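Local coordinates for single domain haemoglobin (Campylobacter jejuni, PDB 2WY4), which binds haem and, as a single-domain bacterial globin, probably binds oxygen and may take part in nitric oxide detoxification, at residues 26-29 / 30-33; 82-86 / 87-91; 121-124 / 125-129. All coordinates share one frame; numbering follows the deposited sequence. Where two conformers were deposited one is given.

Interaction 1: residues 26-29 / 30-33. With CYN (cyanide ion), chain C.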
loop_
_atom_site.group_PDB
_atom_site.type_symbol
_atom_site.label_atom_id
_atom_site.label_comp_id
_atom_site.label_asym_id
_atom_site.label_seq_id
_atom_site.Cartn_x
_atom_site.Cartn_y
_atom_site.Cartn_z
ATOM N N GLU A 26 7.349 6.551 6.895
ATOM C CA GLU A 26 8.404 6.803 5.903
ATOM C C GLU A 26 7.819 6.936 4.492
ATOM O O GLU A 26 8.181 7.845 3.761
ATOM C CB GLU A 26 9.491 5.726 6.000
ATOM C CG GLU A 26 10.630 5.886 4.990
ATOM C CD GLU A 26 11.608 6.972 5.342
ATOM O OE1 GLU A 26 11.521 7.537 6.436
ATOM O OE2 GLU A 26 12.513 7.230 4.513
ATOM N N PHE A 27 6.867 6.083 4.149
ATOM C CA PHE A 27 6.176 6.180 2.872
ATOM C C PHE A 27 5.538 7.561 2.692
ATOM O O PHE A 27 5.738 8.187 1.641
ATOM C CB PHE A 27 5.101 5.099 2.776
ATOM C CG PHE A 27 4.081 5.310 1.697
ATOM C CD1 PHE A 27 4.332 4.939 0.391
ATOM C CD2 PHE A 27 2.854 5.855 2.002
ATOM C CE1 PHE A 27 3.393 5.109 -0.530
ATOM C CE2 PHE A 27 1.902 6.014 1.074
ATOM C CZ PHE A 27 2.195 5.681 -0.232
ATOM N N TYR A 28 4.776 8.062 3.679
ATOM C CA TYR A 28 4.153 9.361 3.499
ATOM C C TYR A 28 5.163 10.498 3.454
ATOM O O TYR A 28 4.951 11.461 2.752
ATOM C CB TYR A 28 3.091 9.643 4.588
ATOM C CG TYR A 28 1.834 8.802 4.376
ATOM C CD1 TYR A 28 1.061 8.983 3.255
ATOM C CD2 TYR A 28 1.443 7.833 5.280
ATOM C CE1 TYR A 28 -0.040 8.237 3.012
ATOM C CE2 TYR A 28 0.311 7.085 5.043
ATOM C CZ TYR A 28 -0.417 7.265 3.895
ATOM O OH TYR A 28 -1.534 6.485 3.666
ATOM N N LYS A 29 6.244 10.394 4.217
ATOM C CA LYS A 29 7.328 11.383 4.126
ATOM C C LYS A 29 7.865 11.462 2.686
ATOM O O LYS A 29 7.979 12.544 2.090
ATOM C CB LYS A 29 8.460 11.031 5.087
ATOM C CG LYS A 29 9.638 12.002 5.083
ATOM C CD LYS A 29 10.758 11.539 6.018
ATOM C CE LYS A 29 12.048 12.337 5.806
ATOM N NZ LYS A 29 13.012 12.260 6.959
ATOM N N ILE A 30 8.186 10.309 2.129
ATOM C CA ILE A 30 8.721 10.244 0.760
ATOM C C ILE A 30 7.697 10.770 -0.239
ATOM O O ILE A 30 8.005 11.604 -1.072
ATOM C CB ILE A 30 9.138 8.813 0.406
ATOM C CG1 ILE A 30 10.382 8.395 1.185
ATOM C CG2 ILE A 30 9.384 8.697 -1.092
ATOM C CD1 ILE A 30 10.593 6.920 1.257
ATOM N N MET A 31 6.470 10.292 -0.149
ATOM C CA MET A 31 5.493 10.678 -1.120
ATOM C C MET A 31 5.153 12.155 -1.071
ATOM O O MET A 31 5.058 12.795 -2.099
ATOM C CB MET A 31 4.234 9.842 -1.062
ATOM C CG MET A 31 3.272 10.133 -2.199
ATOM S SD MET A 31 1.942 8.922 -2.346
ATOM C CE MET A 31 1.082 9.185 -0.805
ATOM N N PHE A 32 4.973 12.710 0.131
ATOM C CA PHE A 32 4.638 14.124 0.239
ATOM C C PHE A 32 5.804 15.007 -0.193
ATOM O O PHE A 32 5.597 16.102 -0.712
ATOM C CB PHE A 32 4.147 14.473 1.637
ATOM C CG PHE A 32 2.851 13.800 2.004
ATOM C CD1 PHE A 32 1.986 13.308 1.017
ATOM C CD2 PHE A 32 2.502 13.657 3.323
ATOM C CE1 PHE A 32 0.789 12.691 1.361
ATOM C CE2 PHE A 32 1.296 13.044 3.657
ATOM C CZ PHE A 32 0.468 12.552 2.690
ATOM N N ASN A 33 7.021 14.530 -0.004
ATOM C CA ASN A 33 8.206 15.279 -0.450
ATOM C C ASN A 33 8.407 15.246 -1.941
ATOM O O ASN A 33 8.768 16.274 -2.542
ATOM C CB ASN A 33 9.474 14.693 0.151
ATOM C CG ASN A 33 10.701 15.492 -0.233
ATOM O OD1 ASN A 33 10.904 16.575 0.287
ATOM N ND2 ASN A 33 11.466 15.010 -1.216
HETATM C C CYN C . -3.389 5.516 0.768
HETATM N N CYN C . -2.522 5.845 1.438
#
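Two turns of the globin B helix, at the end of helix 4-34, form part of the distal wall of the haem pocket; here Phe27, Tyr28, Met31 and Phe32 meet on the side facing the bound cyanide. Tyr28 leads this group. Its OH donates a hydrogen bond to N of the cyanide ion at 2.5 Å, with the ligand nitrogen lying at the ring edge near the ring plane. Gln52 NE2 also bonds to this hydroxyl, so two polar groups hold the oxygen that faces the ligand. The phenol is steadied by its neighbours: Phe27 CD2 sits over the centre of one face, 3.7 Å above the plane, while Tyr28 CD1 meets Phe32 CZ at 3.7 Å. The Tyr28 and Phe32 side chains point the same way, but their rings meet obliquely, with planes at 33°. Met31 CE touches both Phe27 and Tyr28. With CG anti to the backbone N (chi1 -173°) and the thioether bent at its last torsion, Met31 brings CE to 3.7 Å from Phe27 CZ. Its SD lies 4.8 Å from the Phe27 ring centroid, an oblique Met-aromatic contact. Further round the helix, Ile30 CD1 approaches Glu26 OE2, which is hydrogen-bonded to Asn107 ND2. A B-helix tyrosine bonded to the iron-bound ligand, with a distal glutamine bonded to the tyrosine hydroxyl, is typical of the distal site in globins of the flavohaemoglobin family.

Interaction 2: residues 82-86 / 87-91. With HEM (protoporphyrin IX containing Fe), chain B.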
loop_
_atom_site.group_PDB
_atom_site.type_symbol
_atom_site.label_atom_id
_atom_site.label_comp_id
_atom_site.label_asym_id
_atom_site.label_seq_id
_atom_site.Cartn_x
_atom_site.Cartn_y
_atom_site.Cartn_z
ATOM N N ILE A 82 -14.104 3.215 -1.938
ATOM C CA ILE A 82 -15.016 4.331 -1.865
ATOM C C ILE A 82 -14.246 5.602 -1.545
ATOM O O ILE A 82 -14.468 6.668 -2.133
ATOM C CB ILE A 82 -16.061 4.080 -0.791
ATOM C CG1 ILE A 82 -16.954 2.898 -1.183
ATOM C CG2 ILE A 82 -16.909 5.325 -0.532
ATOM C CD1 ILE A 82 -17.766 2.388 0.007
ATOM N N THR A 83 -13.306 5.496 -0.625
ATOM C CA THR A 83 -12.498 6.658 -0.277
ATOM C C THR A 83 -11.661 7.106 -1.460
ATOM O O THR A 83 -11.642 8.281 -1.836
ATOM C CB THR A 83 -11.567 6.290 0.876
ATOM O OG1 THR A 83 -12.364 6.077 2.041
ATOM C CG2 THR A 83 -10.594 7.417 1.197
ATOM N N HIS A 84 -11.001 6.147 -2.078
ATOM C CA HIS A 84 -10.134 6.449 -3.209
ATOM C C HIS A 84 -10.895 7.101 -4.369
ATOM O O HIS A 84 -10.460 8.124 -4.895
ATOM C CB HIS A 84 -9.491 5.159 -3.678
ATOM C CG HIS A 84 -8.339 4.695 -2.834
ATOM N ND1 HIS A 84 -7.730 3.468 -3.021
ATOM C CD2 HIS A 84 -7.675 5.293 -1.817
ATOM C CE1 HIS A 84 -6.716 3.352 -2.176
ATOM N NE2 HIS A 84 -6.678 4.438 -1.420
ATOM N N VAL A 85 -12.005 6.492 -4.783
ATOM C CA VAL A 85 -12.772 7.077 -5.884
ATOM C C VAL A 85 -13.301 8.465 -5.507
ATOM O O VAL A 85 -13.199 9.411 -6.304
ATOM C CB VAL A 85 -13.868 6.120 -6.353
ATOM C CG1 VAL A 85 -14.832 6.828 -7.292
ATOM C CG2 VAL A 85 -13.198 4.905 -7.043
ATOM N N ASN A 86 -13.850 8.615 -4.298
ATOM C CA ASN A 86 -14.327 9.923 -3.884
ATOM C C ASN A 86 -13.244 11.017 -3.889
ATOM O O ASN A 86 -13.532 12.203 -4.113
ATOM C CB ASN A 86 -14.945 9.804 -2.510
ATOM C CG ASN A 86 -16.363 9.376 -2.586
ATOM O OD1 ASN A 86 -17.038 9.679 -3.554
ATOM N ND2 ASN A 86 -16.834 8.699 -1.555
ATOM N N LEU A 87 -11.995 10.635 -3.648
ATOM C CA LEU A 87 -10.909 11.612 -3.622
ATOM C C LEU A 87 -10.146 11.750 -4.940
ATOM O O LEU A 87 -9.196 12.515 -5.031
ATOM C CB LEU A 87 -9.942 11.265 -2.491
ATOM C CG LEU A 87 -10.536 11.614 -1.113
ATOM C CD1 LEU A 87 -9.682 11.099 0.017
ATOM C CD2 LEU A 87 -10.760 13.140 -0.981
ATOM N N GLY A 88 -10.598 11.044 -5.962
ATOM C CA GLY A 88 -10.005 11.143 -7.291
ATOM C C GLY A 88 -8.708 10.408 -7.474
ATOM O O GLY A 88 -7.883 10.823 -8.294
ATOM N N VAL A 89 -8.525 9.316 -6.736
ATOM C CA VAL A 89 -7.393 8.441 -6.950
ATOM C C VAL A 89 -7.577 7.779 -8.311
ATOM O O VAL A 89 -8.585 7.124 -8.580
ATOM C CB VAL A 89 -7.327 7.372 -5.867
ATOM C CG1 VAL A 89 -6.258 6.365 -6.200
ATOM C CG2 VAL A 89 -7.105 8.012 -4.499
ATOM N N LYS A 90 -6.564 7.912 -9.165
ATOM C CA LYS A 90 -6.605 7.325 -10.490
ATOM C C LYS A 90 -5.630 6.193 -10.651
ATOM O O LYS A 90 -4.673 6.072 -9.889
ATOM C CB LYS A 90 -6.280 8.363 -11.558
ATOM C CG LYS A 90 -7.120 9.602 -11.498
ATOM C CD LYS A 90 -8.562 9.299 -11.810
ATOM C CE LYS A 90 -9.438 10.492 -11.479
ATOM N NZ LYS A 90 -10.841 10.300 -11.931
ATOM N N GLU A 91 -5.839 5.390 -11.700
ATOM C CA GLU A 91 -4.921 4.321 -12.027
ATOM C C GLU A 91 -3.503 4.832 -12.047
ATOM O O GLU A 91 -2.598 4.163 -11.574
ATOM C CB GLU A 91 -5.223 3.732 -13.416
ATOM C CG GLU A 91 -6.635 3.232 -13.636
ATOM C CD GLU A 91 -6.853 2.730 -15.051
ATOM O OE1 GLU A 91 -5.835 2.405 -15.737
ATOM O OE2 GLU A 91 -8.042 2.667 -15.481
HETATM C CHA HEM B . -6.991 6.219 2.105
HETATM C CHB HEM B . -4.943 1.932 1.357
HETATM C CHC HEM B . -3.220 3.533 -2.849
HETATM C CHD HEM B . -4.735 8.015 -1.761
HETATM C C1A HEM B . -6.671 4.920 2.237
HETATM C C2A HEM B . -7.052 4.043 3.302
HETATM C C3A HEM B . -6.474 2.841 3.119
HETATM C C4A HEM B . -5.694 2.962 1.902
HETATM C CMA HEM B . -6.630 1.599 4.009
HETATM C CAA HEM B . -7.999 4.441 4.462
HETATM C CBA HEM B . -9.407 4.762 3.956
HETATM C CGA HEM B . -10.419 3.662 3.979
HETATM O O1A HEM B . -10.198 2.625 4.659
HETATM O O2A HEM B . -11.511 3.867 3.339
HETATM C C1B HEM B . -4.271 2.008 0.166
HETATM C C2B HEM B . -3.561 0.941 -0.442
HETATM C C3B HEM B . -3.084 1.386 -1.617
HETATM C C4B HEM B . -3.483 2.741 -1.776
HETATM C CMB HEM B . -3.324 -0.422 0.194
HETATM C CAB HEM B . -2.208 0.673 -2.655
HETATM C CBB HEM B . -2.443 -0.570 -3.033
HETATM C C1C HEM B . -3.507 4.871 -2.979
HETATM C C2C HEM B . -3.229 5.742 -4.067
HETATM C C3C HEM B . -3.633 6.949 -3.731
HETATM C C4C HEM B . -4.164 6.924 -2.392
HETATM C CMC HEM B . -2.631 5.293 -5.409
HETATM C CAC HEM B . -3.532 8.194 -4.598
HETATM C CBC HEM B . -2.823 9.240 -4.156
HETATM C C1D HEM B . -5.491 7.905 -0.611
HETATM C C2D HEM B . -6.102 9.022 0.001
HETATM C C3D HEM B . -6.820 8.512 1.199
HETATM C C4D HEM B . -6.573 7.108 1.181
HETATM C CMD HEM B . -6.050 10.453 -0.486
HETATM C CAD HEM B . -7.614 9.290 2.234
HETATM C CBD HEM B . -6.773 9.399 3.502
HETATM C CGD HEM B . -7.287 10.400 4.493
HETATM O O1D HEM B . -6.462 11.171 4.998
HETATM O O2D HEM B . -8.516 10.372 4.768
HETATM N NA HEM B . -5.824 4.250 1.380
HETATM N NB HEM B . -4.227 3.094 -0.671
HETATM N NC HEM B . -4.085 5.617 -1.962
HETATM N ND HEM B . -5.767 6.766 0.110
HETATM FE FE HEM B . -4.994 4.927 -0.286
#
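His84 reaches from the last turn of helix 74-86 to the haem iron, crossing Val89 at its base. Its CB lies 3.8 Å from Val89 CB, and CG passes 3.9 Å from Val89 CG2. Beyond them, ND1 is hydrogen-bonded to Glu134 of helix 113-139, a carboxylate that would probably make the imidazole a stronger electron donor to the metal, as in flavohaemoglobins, which share this glutamate. CE1 and CD2 flank the metal bond, CE1 near HEM NB and CD2 near HEM ND, so the imidazole plane is nearly aligned with the NB–ND axis. At the tip, NE2 coordinates the iron at 2.1 Å. Placing CG anti to the carbonyl carbon (chi1 -78°) turns the imidazole from the helix toward the porphyrin. The neighbouring Thr83 uses OG1 to donate a 2.7 Å hydrogen bond to HEM O2A of a propionate, while its CG2 and Leu87 CD1 both pack on the other propionate arm at CAD. Val89 touches the porphyrin too, with CG2 3.6 Å from HEM CAC. The chain can turn from His84 to Val89 because the helix ends in a Schellman motif: Val89 N bonds to His84 O at 2.9 Å, Gly88 N bonds to Val85 O, and Gly88 takes the positive phi of 77°. Axial histidine and helix end together are characteristic of the globin F helix and FG corner.

Interaction 3: residues 121-124 / 125-129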
loop_
_atom_site.group_PDB
_atom_site.type_symbol
_atom_site.label_atom_id
_atom_site.label_comp_id
_atom_site.label_asym_id
_atom_site.label_seq_id
_atom_site.Cartn_x
_atom_site.Cartn_y
_atom_site.Cartn_z
ATOM N N VAL A 121 6.872 -7.302 -7.125
ATOM C CA VAL A 121 5.872 -8.151 -7.749
ATOM C C VAL A 121 4.510 -8.100 -7.015
ATOM O O VAL A 121 3.440 -7.965 -7.641
ATOM C CB VAL A 121 6.405 -9.595 -7.826
ATOM C CG1 VAL A 121 5.366 -10.537 -8.326
ATOM C CG2 VAL A 121 7.633 -9.669 -8.751
ATOM N N ALA A 122 4.551 -8.241 -5.702
ATOM C CA ALA A 122 3.332 -8.217 -4.915
ATOM C C ALA A 122 2.621 -6.901 -5.088
ATOM O O ALA A 122 1.409 -6.884 -5.223
ATOM C CB ALA A 122 3.619 -8.447 -3.454
ATOM N N TYR A 123 3.357 -5.802 -5.019
ATOM C CA TYR A 123 2.705 -4.508 -5.170
ATOM C C TYR A 123 1.970 -4.404 -6.508
ATOM O O TYR A 123 0.862 -3.915 -6.593
ATOM C CB TYR A 123 3.660 -3.316 -5.007
ATOM C CG TYR A 123 2.890 -2.011 -5.171
ATOM C CD1 TYR A 123 2.147 -1.498 -4.101
ATOM C CD2 TYR A 123 2.784 -1.391 -6.390
ATOM C CE1 TYR A 123 1.401 -0.391 -4.233
ATOM C CE2 TYR A 123 2.044 -0.246 -6.532
ATOM C CZ TYR A 123 1.318 0.239 -5.460
ATOM O OH TYR A 123 0.551 1.378 -5.612
ATOM N N GLY A 124 2.605 -4.870 -7.583
ATOM C CA GLY A 124 1.924 -4.807 -8.841
ATOM C C GLY A 124 0.590 -5.521 -8.785
ATOM O O GLY A 124 -0.403 -5.036 -9.326
ATOM N N LYS A 125 0.562 -6.682 -8.139
ATOM C CA LYS A 125 -0.660 -7.453 -8.056
ATOM C C LYS A 125 -1.725 -6.787 -7.173
ATOM O O LYS A 125 -2.903 -6.779 -7.503
ATOM C CB LYS A 125 -0.355 -8.846 -7.532
ATOM C CG LYS A 125 0.448 -9.689 -8.501
ATOM C CD LYS A 125 0.898 -10.975 -7.859
ATOM C CE LYS A 125 1.716 -11.843 -8.813
ATOM N NZ LYS A 125 1.847 -13.230 -8.292
ATOM N N ILE A 126 -1.295 -6.227 -6.053
ATOM C CA ILE A 126 -2.182 -5.574 -5.094
ATOM C C ILE A 126 -2.775 -4.334 -5.748
ATOM O O ILE A 126 -3.975 -4.099 -5.720
ATOM C CB ILE A 126 -1.367 -5.211 -3.860
ATOM C CG1 ILE A 126 -0.925 -6.449 -3.123
ATOM C CG2 ILE A 126 -2.199 -4.362 -2.919
ATOM C CD1 ILE A 126 0.167 -6.183 -2.122
ATOM N N ALA A 127 -1.927 -3.570 -6.417
ATOM C CA ALA A 127 -2.381 -2.390 -7.102
ATOM C C ALA A 127 -3.426 -2.729 -8.141
ATOM O O ALA A 127 -4.411 -2.025 -8.256
ATOM C CB ALA A 127 -1.228 -1.644 -7.729
ATOM N N LYS A 128 -3.187 -3.778 -8.921
ATOM C CA LYS A 128 -4.139 -4.167 -9.941
ATOM C C LYS A 128 -5.498 -4.503 -9.330
ATOM O O LYS A 128 -6.539 -4.163 -9.884
ATOM C CB LYS A 128 -3.606 -5.363 -10.732
ATOM C CG LYS A 128 -4.635 -5.948 -11.697
ATOM C CD LYS A 128 -4.018 -7.090 -12.490
ATOM C CE LYS A 128 -4.790 -7.400 -13.755
ATOM N NZ LYS A 128 -6.224 -7.560 -13.534
ATOM N N PHE A 129 -5.486 -5.204 -8.196
ATOM C CA PHE A 129 -6.738 -5.537 -7.517
ATOM C C PHE A 129 -7.533 -4.286 -7.119
ATOM O O PHE A 129 -8.754 -4.226 -7.350
ATOM C CB PHE A 129 -6.431 -6.403 -6.301
ATOM C CG PHE A 129 -7.630 -7.063 -5.693
ATOM C CD1 PHE A 129 -8.254 -8.116 -6.307
ATOM C CD2 PHE A 129 -8.137 -6.603 -4.494
ATOM C CE1 PHE A 129 -9.346 -8.734 -5.732
ATOM C CE2 PHE A 129 -9.257 -7.187 -3.923
ATOM C CZ PHE A 129 -9.861 -8.244 -4.542
#
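Tyr123 O accepts the shortest backbone bond of residues 121-129, from Ala127 N at 2.8 Å, in the long C-terminal helix 113-139, the H helix of the globin fold. The bond is nearly straight, with an N-H...O angle of 168°. The same four-residue spacing joins Ile126 N to Ala122 O, and likewise Lys125 N to Val121 O and Lys128 N to Gly124 O. The side chains of Tyr123 and Ala127 meet on the inner side of the helix. Ala127 CB makes an off-centre CH-pi contact with the phenol, 4.2 Å from the ring centroid and 29° off the ring normal. Its closest ring atom is CE2, at 3.8 Å, and CZ is hardly farther, which shifts the methyl toward the hydroxyl end of the ring. Tyr123 extends with CG anti to the backbone N (chi1 -180°), and its OH is hydrogen-bonded to Tyr94 O, fixing the far end of the ring against helix 94-109. Val97 and Leu101 of that helix also touch the phenol, and Tyr94 packs on Ala127. The outer side of the helix carries Gly124 and the two lysines, each modelled in two conformers; in one of them Lys128 NZ forms a salt bridge with Asp132 OD2, one turn on. Tyr123 and Ile126 both contact the haem, so this part of the helix contributes to the wall of its pocket. Ala122 packs on Ile9 of helix 4-34. Ile126 folds back along its own helix: CD1 rests 4.3 Å from Ala122 CB, and CG1 lies 3.2 Å from Ala122 O.

The three contacts come in series along the chain, on three different helices of the globin fold: interaction 1 on helix 4-34, interaction 2 at the end of helix 74-86 and in the loop beyond it, interaction 3 on helix 113-139. Their centres lie about 19 Å (1 and 2), 20 Å (1 and 3) and 17 Å (2 and 3) apart, and no two of them touch. Interactions 1 and 3 lie on opposite sides of the chain's centre. The haem pocket unites them: residues 26-33 serve the cyanide on the distal side, residues 82-91 supply the proximal ligand, and residues 121-129 add a further wall, so helices distant in sequence enclose one cofactor.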